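Local coordinates for arginine--tRNA ligase (Campylobacter jejuni, PDB 3FNR), which catalyses the ATP-dependent attachment of L-arginine to tRNA(Arg), releasing AMP and diphosphate, as a monomeric class I aminoacyl-tRNA synthetase, at residues Glu192-Leu197 / Ile211-Arg216; Ser199-Asp204 / Met257-Phe262. The protein carries 1 engineered substitution. One frame throughout, in Å; residues are numbered along the deposited sequence. Where two conformers were deposited one is given.

Contact 1: residues Glu192-Leu197 / Ile211-Arg216; sequences EGKIWL and IREDGR. With SO4 (sulfate ion), chain C.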
# COMPACT_ATOMS: atom_id res chain seq x y z
N GLU A 192 6.93 0.87 -41.74
CA GLU A 192 7.99 -0.15 -41.74
C GLU A 192 7.55 -1.52 -41.20
O GLU A 192 8.28 -2.19 -40.47
CB GLU A 192 9.26 0.36 -41.05
CG GLU A 192 10.14 1.24 -41.95
CD GLU A 192 10.72 0.50 -43.16
OE1 GLU A 192 11.22 -0.64 -43.00
OE2 GLU A 192 10.68 1.07 -44.27
N GLY A 193 6.35 -1.93 -41.60
CA GLY A 193 5.80 -3.22 -41.18
C GLY A 193 5.31 -3.26 -39.74
O GLY A 193 4.99 -4.33 -39.23
N LYS A 194 5.23 -2.10 -39.10
CA LYS A 194 4.81 -2.01 -37.71
C LYS A 194 3.59 -1.12 -37.58
O LYS A 194 3.40 -0.21 -38.37
CB LYS A 194 5.93 -1.44 -36.84
CG LYS A 194 7.18 -2.31 -36.75
CD LYS A 194 8.34 -1.49 -36.19
CE LYS A 194 9.67 -2.20 -36.39
NZ LYS A 194 10.81 -1.33 -36.00
N ILE A 195 2.78 -1.40 -36.56
CA ILE A 195 1.68 -0.51 -36.21
C ILE A 195 2.14 0.36 -35.03
O ILE A 195 2.60 -0.16 -34.01
CB ILE A 195 0.41 -1.32 -35.87
CG1 ILE A 195 -0.10 -2.03 -37.13
CG2 ILE A 195 -0.68 -0.44 -35.27
CD1 ILE A 195 -0.89 -3.30 -36.87
N TRP A 196 2.01 1.67 -35.21
CA TRP A 196 2.48 2.67 -34.25
C TRP A 196 1.31 3.43 -33.64
O TRP A 196 0.28 3.60 -34.28
CB TRP A 196 3.39 3.69 -34.95
CG TRP A 196 4.66 3.13 -35.52
CD1 TRP A 196 4.79 2.38 -36.66
CD2 TRP A 196 5.99 3.31 -35.01
NE1 TRP A 196 6.11 2.06 -36.87
CE2 TRP A 196 6.87 2.62 -35.87
CE3 TRP A 196 6.51 3.99 -33.89
CZ2 TRP A 196 8.25 2.59 -35.66
CZ3 TRP A 196 7.89 3.95 -33.68
CH2 TRP A 196 8.75 3.26 -34.57
N LEU A 197 1.48 3.88 -32.40
CA LEU A 197 0.59 4.86 -31.78
C LEU A 197 1.13 6.27 -32.03
O LEU A 197 2.30 6.54 -31.78
CB LEU A 197 0.45 4.61 -30.27
CG LEU A 197 -0.32 5.62 -29.40
CD1 LEU A 197 -1.83 5.40 -29.44
CD2 LEU A 197 0.17 5.55 -27.97
N ILE A 211 2.23 -2.73 -32.39
CA ILE A 211 2.43 -4.07 -32.94
C ILE A 211 3.77 -4.12 -33.66
O ILE A 211 4.06 -3.28 -34.52
CB ILE A 211 1.29 -4.47 -33.91
CG1 ILE A 211 -0.10 -4.25 -33.28
CG2 ILE A 211 1.45 -5.92 -34.41
CD1 ILE A 211 -0.38 -5.05 -32.01
N ARG A 212 4.58 -5.10 -33.30
CA ARG A 212 5.88 -5.33 -33.94
C ARG A 212 5.69 -5.90 -35.34
O ARG A 212 4.59 -6.35 -35.70
CB ARG A 212 6.70 -6.33 -33.13
CG ARG A 212 7.06 -5.93 -31.71
CD ARG A 212 7.12 -7.18 -30.85
NE ARG A 212 8.25 -7.20 -29.92
CZ ARG A 212 8.67 -8.28 -29.27
NH1 ARG A 212 8.07 -9.45 -29.44
NH2 ARG A 212 9.71 -8.19 -28.44
N GLU A 213 6.78 -5.91 -36.11
CA GLU A 213 6.86 -6.53 -37.44
C GLU A 213 6.56 -8.03 -37.39
O GLU A 213 6.29 -8.67 -38.41
CB GLU A 213 8.25 -6.28 -38.05
CG GLU A 213 9.43 -7.08 -37.44
CD GLU A 213 9.76 -6.72 -35.98
OE1 GLU A 213 9.97 -7.65 -35.17
OE2 GLU A 213 9.80 -5.52 -35.64
N ASP A 214 6.64 -8.58 -36.18
CA ASP A 214 6.38 -9.98 -35.88
C ASP A 214 4.89 -10.27 -35.96
O ASP A 214 4.48 -11.40 -36.24
CB ASP A 214 6.88 -10.26 -34.45
CG ASP A 214 7.27 -11.71 -34.22
OD1 ASP A 214 7.97 -11.97 -33.21
OD2 ASP A 214 6.90 -12.60 -35.02
N GLY A 215 4.07 -9.25 -35.70
CA GLY A 215 2.63 -9.42 -35.55
C GLY A 215 2.22 -9.48 -34.09
O GLY A 215 1.04 -9.60 -33.76
N ARG A 216 3.21 -9.39 -33.21
CA ARG A 216 2.96 -9.44 -31.78
C ARG A 216 2.81 -8.07 -31.14
O ARG A 216 3.48 -7.11 -31.54
CB ARG A 216 4.04 -10.26 -31.06
CG ARG A 216 3.64 -11.71 -30.81
CD ARG A 216 4.32 -12.68 -31.77
NE ARG A 216 5.60 -13.15 -31.24
CZ ARG A 216 5.75 -14.22 -30.45
NH1 ARG A 216 4.70 -14.95 -30.08
NH2 ARG A 216 6.96 -14.56 -30.02
S SO4 C . 8.28 -5.06 -26.48
O1 SO4 C . 7.24 -6.00 -26.09
O2 SO4 C . 9.55 -5.54 -25.96
O3 SO4 C . 8.35 -4.97 -27.94
O4 SO4 C . 8.00 -3.74 -25.93
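Ile195 and Ile211 form an antiparallel hydrogen-bonded pair in a small three-stranded sheet of the catalytic domain, where strand 194-197 runs between strands 188-191 and 208-211. Two backbone bonds hold the pair: Ile195 N donates to Ile211 O at 3.1 Å, and Ile211 N returns a bond to Ile195 O at 3.1 Å. The two side chains stand side by side on one face and point the same way, with Ile195 CB 3.8 Å from Ile211 CB. Their ends differ. Ile195 has CD1 anti along the chain (chi2 154°), where it lies 3.8 Å from CG1 of Ile211; in Ile211 a bend (chi2 -61°) turns CD1 away from its neighbour. Isoleucine suits both places, since its branched CB fits extended backbone and gives each chain a broad apolar flank.

Lys194 leaves by the other face, the one that also carries Trp196, whose ring stacks nearly parallel on Tyr189. The extended chain of Lys194 runs beside Glu213, pointing the same way, and its CB passes 3.5 Å from Ile211 O. At the ends, Lys194 NZ stays 4.3 Å from Glu213 OE2, beyond a salt bridge, so any attraction is probably modest, and doubtful in detail because Glu213 has two conformers.

Beyond Ile211 the chain makes a type I turn from Arg212 to Gly215, whose positive phi is easily met without a side chain. The side chain of Arg212 sets out away from strand 194-197, and NE makes a weak hydrogen bond of 3.0 Å to O3 of a sulfate ion, probably from the crystallisation liquor, which Tyr219 N also binds. At the turn's second residue, the CA-H of Glu213 is directed at Gly193 O, with CA and O 3.4 Å apart and 158° at the hydrogen.

Contact 2: residues Ser199-Asp204 / Met257-Phe262; sequences SSQKGD and MEFLGF
Lys202 lies over the ring of Phe259 just where helix 250-258 ends in a Schellman motif, so that the loop between strands 194-197 and 208-211 is packed against a helix C-terminus of the catalytic domain. The lysine CB sets out toward the helix end. CG, the next atom, comes 3.9 Å from Glu258 CB. A bend at chi2 (87°) then places CD above the aromatic ring, 4.0 Å from its centroid and 21° off the normal, a CH-pi contact shifted toward the rim, with Phe259 CZ at 3.8 Å the nearest ring atom. The chain stays extended at chi3, and CE, like CG, lies 3.9 Å from Glu258 CB, the lysine and glutamate chains crossing at about a right angle. NZ ends 4.0 Å from Phe259 CE1; the carboxylate of Glu258 is too distant to form a salt bridge with it, and Glu258 OE1 is hydrogen-bonded to Ser264 OG. A lysine fits here because its methylenes can cover an apolar ring while the amine continues past the rim.

Phenylalanine, the first residue to leave helical geometry, is buried here, one face taking the lysine methylene, with Leu182 of helix 175-184 also against it; Gln201 OE1 and Ser199 N lie near the ring plane at its edge. Gly261 has the positive phi needed at the C-prime position of the motif. Its N bonds to Glu258 O, and Phe262 N to Met257 O.

The lysine's own loop is turned tightly. It opens with a 3-10 segment, 199-201, and Gly203, also at positive phi, carries the chain round to Asp204. Ser199 O holds this bend together, receiving Lys202 N at 2.9 Å and Asp204 N at 3.2 Å from opposite faces of its carbonyl plane.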
# COMPACT_ATOMS: atom_id res chain seq x y z
N SER A 199 1.43 9.04 -30.60
CA SER A 199 1.36 9.66 -29.27
C SER A 199 1.95 11.06 -29.20
O SER A 199 1.55 11.86 -28.34
CB SER A 199 1.99 8.74 -28.21
OG SER A 199 3.23 8.23 -28.66
N SER A 200 2.87 11.37 -30.11
CA SER A 200 3.44 12.72 -30.20
C SER A 200 2.44 13.78 -30.69
O SER A 200 2.69 14.98 -30.55
CB SER A 200 4.67 12.72 -31.10
OG SER A 200 4.32 12.35 -32.41
N GLN A 201 1.30 13.34 -31.24
CA GLN A 201 0.19 14.23 -31.58
C GLN A 201 -0.61 14.62 -30.34
O GLN A 201 -1.51 15.46 -30.41
CB GLN A 201 -0.74 13.57 -32.62
CG GLN A 201 -0.07 13.24 -33.96
CD GLN A 201 -1.05 12.72 -35.01
OE1 GLN A 201 -2.27 12.82 -34.85
NE2 GLN A 201 -0.52 12.17 -36.10
N LYS A 202 -0.28 13.99 -29.21
CA LYS A 202 -0.95 14.21 -27.93
C LYS A 202 0.04 14.48 -26.78
O LYS A 202 -0.25 14.18 -25.62
CB LYS A 202 -1.84 13.00 -27.59
CG LYS A 202 -3.33 13.28 -27.51
CD LYS A 202 -4.03 13.18 -28.85
CE LYS A 202 -5.49 13.59 -28.71
NZ LYS A 202 -6.12 13.93 -30.01
N GLY A 203 1.20 15.03 -27.11
CA GLY A 203 2.14 15.52 -26.10
C GLY A 203 3.22 14.58 -25.61
O GLY A 203 3.97 14.92 -24.69
N ASP A 204 3.32 13.40 -26.21
CA ASP A 204 4.43 12.49 -25.90
C ASP A 204 5.66 12.98 -26.68
O ASP A 204 5.53 13.72 -27.65
CB ASP A 204 4.03 11.06 -26.27
CG ASP A 204 5.04 10.02 -25.81
OD1 ASP A 204 4.95 8.88 -26.30
OD2 ASP A 204 5.90 10.31 -24.96
N MET A 257 -4.99 7.02 -23.81
CA MET A 257 -6.34 7.19 -23.26
C MET A 257 -7.14 8.25 -24.01
O MET A 257 -8.35 8.10 -24.20
CB MET A 257 -6.30 7.48 -21.74
CG MET A 257 -5.67 6.36 -20.87
SD MET A 257 -6.41 4.72 -21.05
CE MET A 257 -5.21 3.95 -22.14
N GLU A 258 -6.47 9.31 -24.47
CA GLU A 258 -7.13 10.33 -25.28
C GLU A 258 -7.57 9.74 -26.62
O GLU A 258 -8.65 10.05 -27.12
CB GLU A 258 -6.21 11.54 -25.51
CG GLU A 258 -5.95 12.40 -24.26
CD GLU A 258 -7.17 13.18 -23.76
OE1 GLU A 258 -7.20 13.54 -22.57
OE2 GLU A 258 -8.10 13.44 -24.56
N PHE A 259 -6.73 8.86 -27.17
CA PHE A 259 -7.02 8.17 -28.43
C PHE A 259 -8.01 7.01 -28.26
O PHE A 259 -8.22 6.23 -29.18
CB PHE A 259 -5.74 7.65 -29.06
CG PHE A 259 -4.98 8.67 -29.89
CD1 PHE A 259 -5.63 9.49 -30.81
CD2 PHE A 259 -3.60 8.76 -29.77
CE1 PHE A 259 -4.92 10.40 -31.58
CE2 PHE A 259 -2.88 9.67 -30.52
CZ PHE A 259 -3.54 10.50 -31.43
N LEU A 260 -8.59 6.87 -27.07
CA LEU A 260 -9.63 5.87 -26.82
C LEU A 260 -10.93 6.56 -26.41
O LEU A 260 -11.91 5.90 -26.04
CB LEU A 260 -9.18 4.86 -25.76
CG LEU A 260 -8.10 3.83 -26.14
CD1 LEU A 260 -7.54 3.14 -24.91
CD2 LEU A 260 -8.63 2.79 -27.10
N GLY A 261 -10.92 7.89 -26.48
CA GLY A 261 -12.12 8.67 -26.20
C GLY A 261 -12.21 9.09 -24.75
O GLY A 261 -13.17 9.76 -24.36
N PHE A 262 -11.21 8.71 -23.95
CA PHE A 262 -11.20 9.04 -22.53
C PHE A 262 -10.58 10.41 -22.27
O PHE A 262 -9.73 10.88 -23.02
CB PHE A 262 -10.44 7.98 -21.71
CG PHE A 262 -10.98 6.58 -21.85
CD1 PHE A 262 -10.15 5.56 -22.31
CD2 PHE A 262 -12.29 6.28 -21.51
CE1 PHE A 262 -10.64 4.26 -22.44
CE2 PHE A 262 -12.79 4.98 -21.65
CZ PHE A 262 -11.95 3.97 -22.12

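How the contacts relate
Both contacts involve the three-stranded sheet of strands 188-191, 194-197 and 208-211. Contact 1 joins two neighbouring strands where they run out into turns; it lies mainly at the surface and depends on backbone hydrogen bonds, with one apolar pair and a loose pairing of charges. Contact 2, partly buried, fastens the loop connecting the same two strands to the end of helix 250-258, and no hydrogen bond crosses it: side-chain packing on an aromatic ring does the work. Their centres are about 19 Å apart, yet they meet directly, since Leu197 CD1 on the strand of contact 1 packs 3.8 Å from Phe259 CD2 of contact 2.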